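Local coordinates for Apc35852 (Geobacillus stearothermophilus, PDB 1U9C), which is of unknown function but, as a member of the DJ-1/PfpI family, may act as a chaperone or a cysteine-dependent hydrolase, at residues P67-A70 with E71-A75; L111-V114 with L115-A119; E158-R161 with E162-L165; P170-L173 with E174-L177; T212-K215 with V216-A219. All coordinates share one frame; numbering follows the deposited sequence.

Contact 1: P67-A70 with E71-A75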
loop_
_atom_site.group_PDB
_atom_site.type_symbol
_atom_site.label_atom_id
_atom_site.label_comp_id
_atom_site.label_asym_id
_atom_site.label_seq_id
_atom_site.Cartn_x
_atom_site.Cartn_y
_atom_site.Cartn_z
ATOM N N PRO A 67 11.811 -16.478 8.481
ATOM C CA PRO A 67 11.235 -17.799 8.252
ATOM C C PRO A 67 9.730 -17.864 8.272
ATOM O O PRO A 67 9.142 -18.613 7.519
ATOM C CB PRO A 67 11.809 -18.601 9.381
ATOM C CG PRO A 67 13.127 -17.902 9.695
ATOM C CD PRO A 67 12.893 -16.482 9.482
ATOM N N SER A 68 9.090 -16.958 8.976
ATOM C CA SER A 68 7.648 -16.915 9.031
ATOM C C SER A 68 7.024 -16.520 7.711
ATOM O O SER A 68 5.808 -16.680 7.540
ATOM C CB SER A 68 7.191 -15.983 10.165
ATOM O OG SER A 68 7.535 -14.657 9.837
ATOM N N TRP A 69 7.751 -15.896 6.793
ATOM C CA TRP A 69 7.226 -15.389 5.519
ATOM C C TRP A 69 7.059 -16.390 4.372
ATOM O O TRP A 69 6.681 -16.023 3.256
ATOM C CB TRP A 69 8.127 -14.248 4.999
ATOM C CG TRP A 69 8.285 -13.126 5.946
ATOM C CD1 TRP A 69 7.635 -12.905 7.106
ATOM C CD2 TRP A 69 9.122 -11.998 5.720
ATOM N NE1 TRP A 69 8.049 -11.713 7.669
ATOM C CE2 TRP A 69 8.971 -11.158 6.829
ATOM C CE3 TRP A 69 10.025 -11.642 4.714
ATOM C CZ2 TRP A 69 9.716 -9.955 6.952
ATOM C CZ3 TRP A 69 10.705 -10.414 4.847
ATOM C CH2 TRP A 69 10.528 -9.642 5.944
ATOM N N ALA A 70 7.292 -17.664 4.655
ATOM C CA ALA A 70 7.282 -18.677 3.607
ATOM C C ALA A 70 5.964 -18.650 2.794
ATOM O O ALA A 70 5.980 -18.658 1.571
ATOM C CB ALA A 70 7.455 -20.046 4.185
ATOM N N GLU A 71 4.828 -18.644 3.475
ATOM C CA GLU A 71 3.570 -18.663 2.758
ATOM C C GLU A 71 3.303 -17.354 2.004
ATOM O O GLU A 71 2.745 -17.317 0.908
ATOM C CB GLU A 71 2.424 -18.951 3.725
ATOM C CG GLU A 71 2.423 -20.385 4.197
ATOM C CD GLU A 71 1.646 -20.504 5.478
ATOM O OE1 GLU A 71 2.191 -20.220 6.607
ATOM O OE2 GLU A 71 0.477 -20.862 5.327
ATOM N N ALA A 72 3.684 -16.221 2.576
ATOM C CA ALA A 72 3.578 -14.936 1.871
ATOM C C ALA A 72 4.382 -14.915 0.607
ATOM O O ALA A 72 3.891 -14.478 -0.441
ATOM C CB ALA A 72 4.027 -13.858 2.800
ATOM N N GLU A 73 5.604 -15.393 0.676
ATOM C CA GLU A 73 6.454 -15.405 -0.469
ATOM C C GLU A 73 5.889 -16.218 -1.570
ATOM O O GLU A 73 5.964 -15.868 -2.773
ATOM C CB GLU A 73 7.854 -15.896 -0.117
ATOM C CG GLU A 73 8.621 -14.922 0.766
ATOM C CD GLU A 73 9.693 -15.551 1.641
ATOM O OE1 GLU A 73 9.869 -16.781 1.638
ATOM O OE2 GLU A 73 10.267 -14.754 2.400
ATOM N N ALA A 74 5.339 -17.379 -1.218
ATOM C CA ALA A 74 4.707 -18.221 -2.197
ATOM C C ALA A 74 3.485 -17.637 -2.812
ATOM O O ALA A 74 3.274 -17.785 -4.040
ATOM C CB ALA A 74 4.424 -19.617 -1.542
ATOM N N ALA A 75 2.651 -16.950 -2.038
ATOM C CA ALA A 75 1.491 -16.287 -2.576
ATOM C C ALA A 75 1.828 -15.298 -3.678
ATOM O O ALA A 75 1.066 -15.132 -4.625
ATOM C CB ALA A 75 0.724 -15.622 -1.459
HETATM O O HOH W 1 4.709 -19.105 6.367
HETATM O O HOH W 2 3.753 -15.926 5.487
#
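Glu73 reaches back across the first turn of helix 70-75 to Trp69, the residue at the N-cap position, and meets it through both backbone and side chain. Glu73 N donates to Trp69 O at 2.9 Å, an almost straight bond (N-H...O 167°) that closes the turn. Alongside it, Glu73 OE2 lies 3.4 Å from Trp69 CB, near the indole plane at the ring's edge, while the carboxylate itself stands nearly upright to the ring, the two planes 84° apart. With CG anti to the carbonyl carbon (chi1 -69°) and the chain extended beyond it, the acid is carried toward the N terminus of the helix, where the helix dipole would probably favour its negative charge. An alanine in place of Glu73 removes that carboxylate and would probably leave this edge of Trp69 without the carboxylate beside it and the helix start without a matching charge.

One residue on, Ala74 N continues the pattern to Ala70 O at 3.1 Å. Farther out, the Trp69 side chain touches Glu29 and Ala32, and Ala72 touches Tyr35, which lays this short helix against helix 28-40. Water serves the amides of the opening turn. One molecule accepts from Glu71 N and donates to both Ser68 O and Glu71 OE1; the second accepts from Ala72 N at 2.9 Å and donates to Ser68 O at 3.0 Å.

Contact 2: L111-V114 with L115-A119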
loop_
_atom_site.group_PDB
_atom_site.type_symbol
_atom_site.label_atom_id
_atom_site.label_comp_id
_atom_site.label_asym_id
_atom_site.label_seq_id
_atom_site.Cartn_x
_atom_site.Cartn_y
_atom_site.Cartn_z
ATOM N N LEU A 111 -7.242 0.432 -10.278
ATOM C CA LEU A 111 -6.994 0.705 -8.865
ATOM C C LEU A 111 -7.727 1.975 -8.417
ATOM O O LEU A 111 -8.232 2.019 -7.307
ATOM C CB LEU A 111 -5.471 0.759 -8.588
ATOM C CG LEU A 111 -5.067 1.043 -7.141
ATOM C CD1 LEU A 111 -5.544 -0.046 -6.234
ATOM C CD2 LEU A 111 -3.527 1.160 -7.057
ATOM N N GLN A 112 -7.763 3.006 -9.266
ATOM C CA GLN A 112 -8.495 4.232 -8.905
ATOM C C GLN A 112 -9.967 3.922 -8.676
ATOM O O GLN A 112 -10.565 4.395 -7.720
ATOM C CB GLN A 112 -8.356 5.289 -9.988
ATOM C CG GLN A 112 -6.987 5.992 -10.064
ATOM C CD GLN A 112 -6.881 6.836 -11.309
ATOM O OE1 GLN A 112 -7.875 7.080 -12.001
ATOM N NE2 GLN A 112 -5.663 7.223 -11.627
ATOM N N TYR A 113 -10.523 3.105 -9.546
ATOM C CA TYR A 113 -11.916 2.720 -9.429
ATOM C C TYR A 113 -12.192 1.912 -8.164
ATOM O O TYR A 113 -13.123 2.159 -7.428
ATOM C CB TYR A 113 -12.302 1.885 -10.643
ATOM C CG TYR A 113 -13.743 1.476 -10.576
ATOM C CD1 TYR A 113 -14.734 2.297 -11.096
ATOM C CD2 TYR A 113 -14.117 0.279 -10.026
ATOM C CE1 TYR A 113 -16.070 1.928 -11.034
ATOM C CE2 TYR A 113 -15.449 -0.085 -9.933
ATOM C CZ TYR A 113 -16.414 0.737 -10.456
ATOM O OH TYR A 113 -17.745 0.349 -10.378
ATOM N N VAL A 114 -11.342 0.938 -7.862
ATOM C CA VAL A 114 -11.419 0.179 -6.639
ATOM C C VAL A 114 -11.312 1.064 -5.424
ATOM O O VAL A 114 -12.180 0.949 -4.531
ATOM C CB VAL A 114 -10.356 -0.944 -6.663
ATOM C CG1 VAL A 114 -10.308 -1.601 -5.329
ATOM C CG2 VAL A 114 -10.697 -1.978 -7.724
ATOM N N LEU A 115 -10.343 1.959 -5.321
ATOM C CA LEU A 115 -10.164 2.788 -4.138
ATOM C C LEU A 115 -11.383 3.711 -4.009
ATOM O O LEU A 115 -11.835 3.945 -2.891
ATOM C CB LEU A 115 -8.889 3.603 -4.235
ATOM C CG LEU A 115 -7.622 2.790 -4.015
ATOM C CD1 LEU A 115 -6.432 3.533 -4.481
ATOM C CD2 LEU A 115 -7.468 2.385 -2.550
ATOM N N GLN A 116 -11.896 4.218 -5.114
ATOM C CA GLN A 116 -13.112 5.052 -5.038
ATOM C C GLN A 116 -14.256 4.315 -4.392
ATOM O O GLN A 116 -14.975 4.871 -3.510
ATOM C CB GLN A 116 -13.508 5.495 -6.436
ATOM C CG GLN A 116 -14.854 6.281 -6.519
ATOM C CD GLN A 116 -15.076 6.929 -7.838
ATOM O OE1 GLN A 116 -16.007 6.586 -8.581
ATOM N NE2 GLN A 116 -14.264 7.915 -8.135
ATOM N N GLN A 117 -14.479 3.071 -4.792
ATOM C CA GLN A 117 -15.578 2.327 -4.204
ATOM C C GLN A 117 -15.363 2.024 -2.738
ATOM O O GLN A 117 -16.302 2.106 -1.905
ATOM C CB GLN A 117 -15.826 1.050 -4.980
ATOM C CG GLN A 117 -16.289 1.314 -6.342
ATOM C CD GLN A 117 -17.683 1.952 -6.379
ATOM O OE1 GLN A 117 -18.593 1.405 -5.782
ATOM N NE2 GLN A 117 -17.804 3.084 -7.001
ATOM N N PHE A 118 -14.148 1.609 -2.364
ATOM C CA PHE A 118 -13.856 1.428 -0.949
ATOM C C PHE A 118 -14.153 2.681 -0.144
ATOM O O PHE A 118 -14.736 2.606 0.944
ATOM C CB PHE A 118 -12.399 0.970 -0.703
ATOM C CG PHE A 118 -12.202 -0.541 -0.815
ATOM C CD1 PHE A 118 -12.178 -1.136 -2.056
ATOM C CD2 PHE A 118 -11.970 -1.303 0.262
ATOM C CE1 PHE A 118 -11.921 -2.510 -2.175
ATOM C CE2 PHE A 118 -11.752 -2.693 0.147
ATOM C CZ PHE A 118 -11.707 -3.253 -1.087
ATOM N N ALA A 119 -13.744 3.834 -0.655
ATOM C CA ALA A 119 -13.945 5.128 0.020
ATOM C C ALA A 119 -15.455 5.441 0.112
ATOM O O ALA A 119 -16.014 5.706 1.206
ATOM C CB ALA A 119 -13.177 6.221 -0.684
#
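Val114 holds CG1 trans to its own amide nitrogen (chi1 172°), which lays this methyl beside the ring of Phe118 one turn later; the two side chains run alongside each other, with Val114 CG1 3.7 Å from Phe118 CE1. In a second pair, Gln117 holds CG anti to its carbonyl carbon, which brings CG over one face of the Tyr113 ring, 3.9 Å from Tyr113 CE2; the bend at chi2 then turns the amide to within 18° of the ring plane. Leu111 and Leu115 make the third pair, Leu111 CG meeting Leu115 CD1 at 3.9 Å.

All three pairs are the i to i+4 neighbours of an alpha-helix, helix 109-120, which in this alpha/beta fold packs on the central sheet. The same spacing is tied in the backbone, where Phe118 N donates to Val114 O at 3.0 Å along a nearly straight line (174°). That carbonyl also sits at the edge of the Phe118 ring and in its plane, with Val114 O 3.2 Å from Phe118 CD1. Leu115 and Phe118 both press on Ile93 and Ile125 of strands 92-95 and 124-127. A serine at Phe118 would probably open a gap over these isoleucines and leave Val114 CG1 without its aromatic neighbour.

On another side of the helix the chemistry is polar: Lys84 makes a cation-pi contact with Tyr113, Gln112 NE2 bonds Pro106 O, and Gln116 NE2 bonds Thr139 O. The helix is thus amphipathic: Val114, Leu115 and Phe118 turn to the sheet, while the Gln112 and Gln116 amides bond carbonyls of nearby loops.

Contact 3: E158-R161 with E162-L165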
loop_
_atom_site.group_PDB
_atom_site.type_symbol
_atom_site.label_atom_id
_atom_site.label_comp_id
_atom_site.label_asym_id
_atom_site.label_seq_id
_atom_site.Cartn_x
_atom_site.Cartn_y
_atom_site.Cartn_z
ATOM N N GLU A 158 12.283 13.578 2.475
ATOM C CA GLU A 158 13.611 13.405 3.083
ATOM C C GLU A 158 14.175 12.002 2.923
ATOM O O GLU A 158 15.328 11.818 2.576
ATOM C CB GLU A 158 13.567 13.738 4.590
ATOM C CG GLU A 158 14.944 13.685 5.266
ATOM C CD GLU A 158 14.894 13.737 6.797
ATOM O OE1 GLU A 158 13.809 13.578 7.397
ATOM O OE2 GLU A 158 15.960 13.949 7.412
ATOM N N GLU A 159 13.344 10.993 3.163
ATOM C CA GLU A 159 13.753 9.611 2.958
ATOM C C GLU A 159 14.056 9.367 1.476
ATOM O O GLU A 159 15.048 8.736 1.165
ATOM C CB GLU A 159 12.688 8.634 3.452
ATOM C CG GLU A 159 12.688 8.460 4.970
ATOM C CD GLU A 159 11.388 7.912 5.555
ATOM O OE1 GLU A 159 10.292 8.346 5.122
ATOM O OE2 GLU A 159 11.456 7.102 6.508
ATOM N N GLU A 160 13.283 9.980 0.592
ATOM C CA GLU A 160 13.490 9.824 -0.855
ATOM C C GLU A 160 14.788 10.472 -1.327
ATOM O O GLU A 160 15.484 9.954 -2.208
ATOM C CB GLU A 160 12.304 10.425 -1.633
ATOM C CG GLU A 160 12.170 9.951 -3.076
ATOM C CD GLU A 160 11.713 8.510 -3.162
ATOM O OE1 GLU A 160 10.491 8.284 -3.188
ATOM O OE2 GLU A 160 12.560 7.611 -3.142
ATOM N N ARG A 161 15.091 11.651 -0.796
ATOM C CA ARG A 161 16.353 12.316 -1.117
ATOM C C ARG A 161 17.535 11.519 -0.574
ATOM O O ARG A 161 18.560 11.445 -1.215
ATOM C CB ARG A 161 16.400 13.731 -0.540
ATOM C CG ARG A 161 15.474 14.736 -1.231
ATOM C CD ARG A 161 15.720 16.162 -0.802
ATOM N NE ARG A 161 15.756 16.258 0.651
ATOM C CZ ARG A 161 14.729 16.573 1.440
ATOM N NH1 ARG A 161 13.528 16.874 0.940
ATOM N NH2 ARG A 161 14.915 16.599 2.757
ATOM N N GLU A 162 17.390 10.935 0.614
ATOM C CA GLU A 162 18.471 10.151 1.194
ATOM C C GLU A 162 18.814 8.953 0.342
ATOM O O GLU A 162 19.984 8.686 0.084
ATOM C CB GLU A 162 18.171 9.721 2.632
ATOM C CG GLU A 162 19.152 8.650 3.122
ATOM C CD GLU A 162 19.381 8.642 4.618
ATOM O OE1 GLU A 162 19.415 7.529 5.191
ATOM O OE2 GLU A 162 19.527 9.726 5.220
ATOM N N VAL A 163 17.796 8.249 -0.142
ATOM C CA VAL A 163 18.045 7.051 -0.950
ATOM C C VAL A 163 18.600 7.447 -2.322
ATOM O O VAL A 163 19.238 6.634 -2.983
ATOM C CB VAL A 163 16.804 6.082 -1.053
ATOM C CG1 VAL A 163 16.293 5.706 0.322
ATOM C CG2 VAL A 163 15.690 6.673 -1.885
ATOM N N GLY A 164 18.354 8.687 -2.754
ATOM C CA GLY A 164 18.873 9.201 -4.015
ATOM C C GLY A 164 17.971 9.058 -5.249
ATOM O O GLY A 164 18.395 9.439 -6.357
ATOM N N LEU A 165 16.724 8.616 -5.062
ATOM C CA LEU A 165 15.851 8.293 -6.203
ATOM C C LEU A 165 14.788 9.342 -6.446
ATOM O O LEU A 165 14.013 9.201 -7.412
ATOM C CB LEU A 165 15.160 6.962 -5.963
ATOM C CG LEU A 165 16.105 5.769 -6.114
ATOM C CD1 LEU A 165 15.411 4.471 -5.729
ATOM C CD2 LEU A 165 16.692 5.673 -7.520
#
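Glu162 N donates to Glu158 O at 3.0 Å, and Val163 N to Glu159 O at 3.1 Å, the last regular i to i+4 bonds of helix 157-163. The acids of this helix find partners in other parts of the chain: Glu158 forms a salt bridge with Arg186 and Glu162 one with Lys189. Glu160 bonds His99 through OE2 and His130 through OE1, and His130 directly follows Cys129, the residue oxidised to 3-sulfinoalanine.

The helix then ends in a Schellman motif. Gly164 takes a positive phi (93°), at which a side chain would collide with the carbonyl oxygen of Val163, a clash that glycine avoids. Leu165 N turns back to Glu160 O at 3.4 Å and Gly164 N to Arg161 O at 3.2 Å, both weak bonds.

Packing fills in around this turn. Glu160 bends at chi2 (71°), so that OE2, besides its histidine, lies 3.5 Å from Val163 CG2 and 3.9 Å from Leu165 CB. Val163 sets CG2 between its backbone N and carbonyl carbon, the crowded position, and this methyl comes within 3.3 Å of Glu160 O. Its other methyl, CG1, approaches Glu159 O at 3.4 Å, and the Val163 side chain also touches Trp190.

Contact 4: P170-L173 with E174-L177; sequences PFLL and ESTL
The start of helix 173-179 is fastened where Thr176 grips the carbonyl of Leu172, the residue at the N-cap position. Two donors from one threonine share that oxygen: Thr176 OG1 gives its proton to Leu172 O at 2.7 Å, and Thr176 N donates to the same atom at 2.9 Å. The hydroxyl stands off the carbonyl plane by 32°. Its torsion allows this, OG1 lying anti to the carbonyl carbon (chi1 -60°) and so beside the backbone N that makes the other bond.

Phe171 comes in at about a right angle to Thr176, its CD1 3.4 Å from Thr176 OG1 and 4.0 Å from Thr176 CG2; the Phe171 side chain also touches Met102 of helix 101-104. One residue on, Leu177 N bonds Leu173 O at 2.8 Å, and the two leucines join at CD1 and CD1, 4.0 Å apart. Outside the turn, Ser175 OG bonds Asp157 OD2 and Glu174 OE1 bonds Asp157 N, tying this helix to the start of helix 157-163.

A threonine hydroxyl that doubles the backbone bond to the carbonyl four residues earlier is a familiar device of alpha-helices, used here in the very first turn.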
loop_
_atom_site.group_PDB
_atom_site.type_symbol
_atom_site.label_atom_id
_atom_site.label_comp_id
_atom_site.label_asym_id
_atom_site.label_seq_id
_atom_site.Cartn_x
_atom_site.Cartn_y
_atom_site.Cartn_z
ATOM N N PRO A 170 8.524 10.198 -10.886
ATOM C CA PRO A 170 7.631 10.986 -11.705
ATOM C C PRO A 170 7.015 12.152 -10.947
ATOM O O PRO A 170 6.590 13.136 -11.578
ATOM C CB PRO A 170 6.572 9.971 -12.130
ATOM C CG PRO A 170 6.619 8.999 -11.203
ATOM C CD PRO A 170 8.053 8.810 -10.772
ATOM N N PHE A 171 6.955 11.989 -9.627
ATOM C CA PHE A 171 6.524 13.037 -8.685
ATOM C C PHE A 171 7.009 12.610 -7.314
ATOM O O PHE A 171 7.380 11.456 -7.108
ATOM C CB PHE A 171 5.002 13.153 -8.663
ATOM C CG PHE A 171 4.305 11.857 -8.288
ATOM C CD1 PHE A 171 3.932 11.604 -6.980
ATOM C CD2 PHE A 171 4.014 10.924 -9.269
ATOM C CE1 PHE A 171 3.300 10.408 -6.660
ATOM C CE2 PHE A 171 3.401 9.741 -8.958
ATOM C CZ PHE A 171 3.026 9.484 -7.648
ATOM N N LEU A 172 7.019 13.512 -6.351
ATOM C CA LEU A 172 7.369 13.150 -4.981
ATOM C C LEU A 172 6.074 12.868 -4.203
ATOM O O LEU A 172 5.137 13.651 -4.242
ATOM C CB LEU A 172 8.211 14.221 -4.269
ATOM C CG LEU A 172 9.643 14.379 -4.763
ATOM C CD1 LEU A 172 10.416 15.325 -3.894
ATOM C CD2 LEU A 172 10.335 13.022 -4.869
ATOM N N LEU A 173 6.032 11.738 -3.531
ATOM C CA LEU A 173 4.801 11.260 -2.922
ATOM C C LEU A 173 4.257 12.137 -1.773
ATOM O O LEU A 173 3.120 12.558 -1.826
ATOM C CB LEU A 173 5.025 9.839 -2.453
ATOM C CG LEU A 173 3.838 9.159 -1.772
ATOM C CD1 LEU A 173 2.652 9.238 -2.645
ATOM C CD2 LEU A 173 4.136 7.702 -1.484
ATOM N N GLU A 174 5.098 12.457 -0.808
ATOM C CA GLU A 174 4.661 13.323 0.303
ATOM C C GLU A 174 4.171 14.678 -0.236
ATOM O O GLU A 174 3.091 15.194 0.102
ATOM C CB GLU A 174 5.815 13.538 1.311
ATOM C CG GLU A 174 5.616 14.719 2.275
ATOM C CD GLU A 174 6.804 14.981 3.210
ATOM O OE1 GLU A 174 7.854 14.282 3.189
ATOM O OE2 GLU A 174 6.697 15.954 4.014
ATOM N N SER A 175 4.988 15.263 -1.110
ATOM C CA SER A 175 4.669 16.551 -1.699
ATOM C C SER A 175 3.341 16.516 -2.416
ATOM O O SER A 175 2.525 17.436 -2.320
ATOM C CB SER A 175 5.754 16.913 -2.715
ATOM O OG SER A 175 6.925 17.281 -2.013
ATOM N N THR A 176 3.138 15.429 -3.152
ATOM C CA THR A 176 1.945 15.309 -3.956
ATOM C C THR A 176 0.700 15.073 -3.094
ATOM O O THR A 176 -0.385 15.616 -3.350
ATOM C CB THR A 176 2.189 14.292 -5.107
ATOM O OG1 THR A 176 3.276 14.778 -5.911
ATOM C CG2 THR A 176 1.046 14.272 -6.103
ATOM N N LEU A 177 0.840 14.236 -2.059
ATOM C CA LEU A 177 -0.266 14.041 -1.136
ATOM C C LEU A 177 -0.683 15.340 -0.458
ATOM O O LEU A 177 -1.868 15.636 -0.324
ATOM C CB LEU A 177 0.102 13.027 -0.054
ATOM C CG LEU A 177 0.217 11.590 -0.498
ATOM C CD1 LEU A 177 0.936 10.798 0.569
ATOM C CD2 LEU A 177 -1.133 11.012 -0.869
#

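Contact 5: T212-K215 with V216-A219; sequences TAEK and VVAA
Lys215 O receives Ala219 N at 3.0 Å through a nearly straight bond (N-H...O 168°), one of four successive i to i+4 bonds in this part of helix 209-221. Val217 N to Ala213 O and Ala218 N to Glu214 O have the same length of 3.0 Å, while Val216 N to Thr212 O is a little longer at 3.2 Å. Around these backbone bonds the valine methyls lie close over the carbonyl oxygens of the preceding turn. Val217 CG2, trans to the carbonyl carbon, comes 3.5 Å from Ala213 O, and Val216 CG2, turned in the same way, meets Thr212 O at an equal distance.

Among the longer side chains, Glu214 bends at chi2 (-66°) and runs beside Val217, pointing the same way, with Glu214 OE1 4.1 Å from Val217 CB. At that distance the carboxylate only brushes the valine by van der Waals contact. Thr212 and Lys215 spend their polar ends on other parts of the chain: Thr212 OG1 bonds Ser208 O, one turn earlier, and Lys215 NZ bonds Ser194 OG.

The helix lies on the central sheet, beside helix 28-40. Ala213, Glu214 and Val217 touch Pro34 and Val37 of helix 28-40; Val216 reaches Phe38 of that helix as well as Ile201 and Ala126 of strands 200-203 and 124-127, and Ala219 lies on Ile124 and on Arg196 of strand 194-197.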
loop_
_atom_site.group_PDB
_atom_site.type_symbol
_atom_site.label_atom_id
_atom_site.label_comp_id
_atom_site.label_asym_id
_atom_site.label_seq_id
_atom_site.Cartn_x
_atom_site.Cartn_y
_atom_site.Cartn_z
ATOM N N THR A 212 0.916 -0.645 10.909
ATOM C CA THR A 212 -0.129 -0.321 9.939
ATOM C C THR A 212 -1.120 -1.453 9.909
ATOM O O THR A 212 -2.349 -1.228 9.967
ATOM C CB THR A 212 0.482 -0.058 8.525
ATOM O OG1 THR A 212 1.435 1.015 8.625
ATOM C CG2 THR A 212 -0.573 0.473 7.558
ATOM N N ALA A 213 -0.634 -2.667 9.783
ATOM C CA ALA A 213 -1.512 -3.831 9.790
ATOM C C ALA A 213 -2.330 -3.938 11.068
ATOM O O ALA A 213 -3.493 -4.296 11.032
ATOM C CB ALA A 213 -0.733 -5.109 9.552
ATOM N N GLU A 214 -1.733 -3.614 12.211
ATOM C CA GLU A 214 -2.455 -3.721 13.467
ATOM C C GLU A 214 -3.551 -2.675 13.587
ATOM O O GLU A 214 -4.606 -2.895 14.230
ATOM C CB GLU A 214 -1.478 -3.671 14.655
ATOM C CG GLU A 214 -0.517 -4.852 14.704
ATOM C CD GLU A 214 -1.179 -6.204 14.955
ATOM O OE1 GLU A 214 -2.383 -6.237 15.306
ATOM O OE2 GLU A 214 -0.490 -7.255 14.833
ATOM N N LYS A 215 -3.367 -1.518 12.980
ATOM C CA LYS A 215 -4.453 -0.556 12.891
ATOM C C LYS A 215 -5.636 -1.061 12.069
ATOM O O LYS A 215 -6.784 -0.796 12.397
ATOM C CB LYS A 215 -3.985 0.826 12.366
ATOM C CG LYS A 215 -3.195 1.671 13.398
ATOM C CD LYS A 215 -2.552 2.938 12.793
ATOM C CE LYS A 215 -1.951 3.850 13.860
ATOM N NZ LYS A 215 -0.726 3.266 14.517
ATOM N N VAL A 216 -5.327 -1.774 10.972
ATOM C CA VAL A 216 -6.379 -2.402 10.152
ATOM C C VAL A 216 -7.133 -3.393 10.985
ATOM O O VAL A 216 -8.350 -3.408 10.982
ATOM C CB VAL A 216 -5.794 -2.993 8.868
ATOM C CG1 VAL A 216 -6.825 -3.770 8.107
ATOM C CG2 VAL A 216 -5.193 -1.865 8.018
ATOM N N VAL A 217 -6.422 -4.239 11.705
ATOM C CA VAL A 217 -7.062 -5.239 12.554
ATOM C C VAL A 217 -7.992 -4.575 13.575
ATOM O O VAL A 217 -9.115 -4.986 13.747
ATOM C CB VAL A 217 -5.988 -6.134 13.311
ATOM C CG1 VAL A 217 -6.625 -6.982 14.394
ATOM C CG2 VAL A 217 -5.226 -6.994 12.324
ATOM N N ALA A 218 -7.514 -3.497 14.206
ATOM C CA ALA A 218 -8.341 -2.804 15.195
ATOM C C ALA A 218 -9.610 -2.246 14.570
ATOM O O ALA A 218 -10.702 -2.424 15.108
ATOM C CB ALA A 218 -7.583 -1.631 15.834
ATOM N N ALA A 219 -9.465 -1.591 13.401
ATOM C CA ALA A 219 -10.645 -1.085 12.706
ATOM C C ALA A 219 -11.624 -2.199 12.306
ATOM O O ALA A 219 -12.847 -2.024 12.410
ATOM C CB ALA A 219 -10.234 -0.294 11.498
#

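How the contacts relate
The five contacts follow one another along the chain without nesting or crossing, and each closes only a helical turn. Contact 1 starts helix 70-75 and leans on helix 28-40, the helix that contact 5, near the C terminus, also packs against; the centres of these two are about 20 Å apart. Contact 2 and contact 5 both rest on strand 124-127, through alternate residues and hence from opposite faces of the sheet. Contacts 3 and 4 lie on consecutive helices, the end of 157-163 and the start of 173-179, and alone among the five touch directly, Glu160 CG meeting Leu172 CD2 at 4.0 Å. Together they place local helical turns on both faces of the central sheet and in its surroundings.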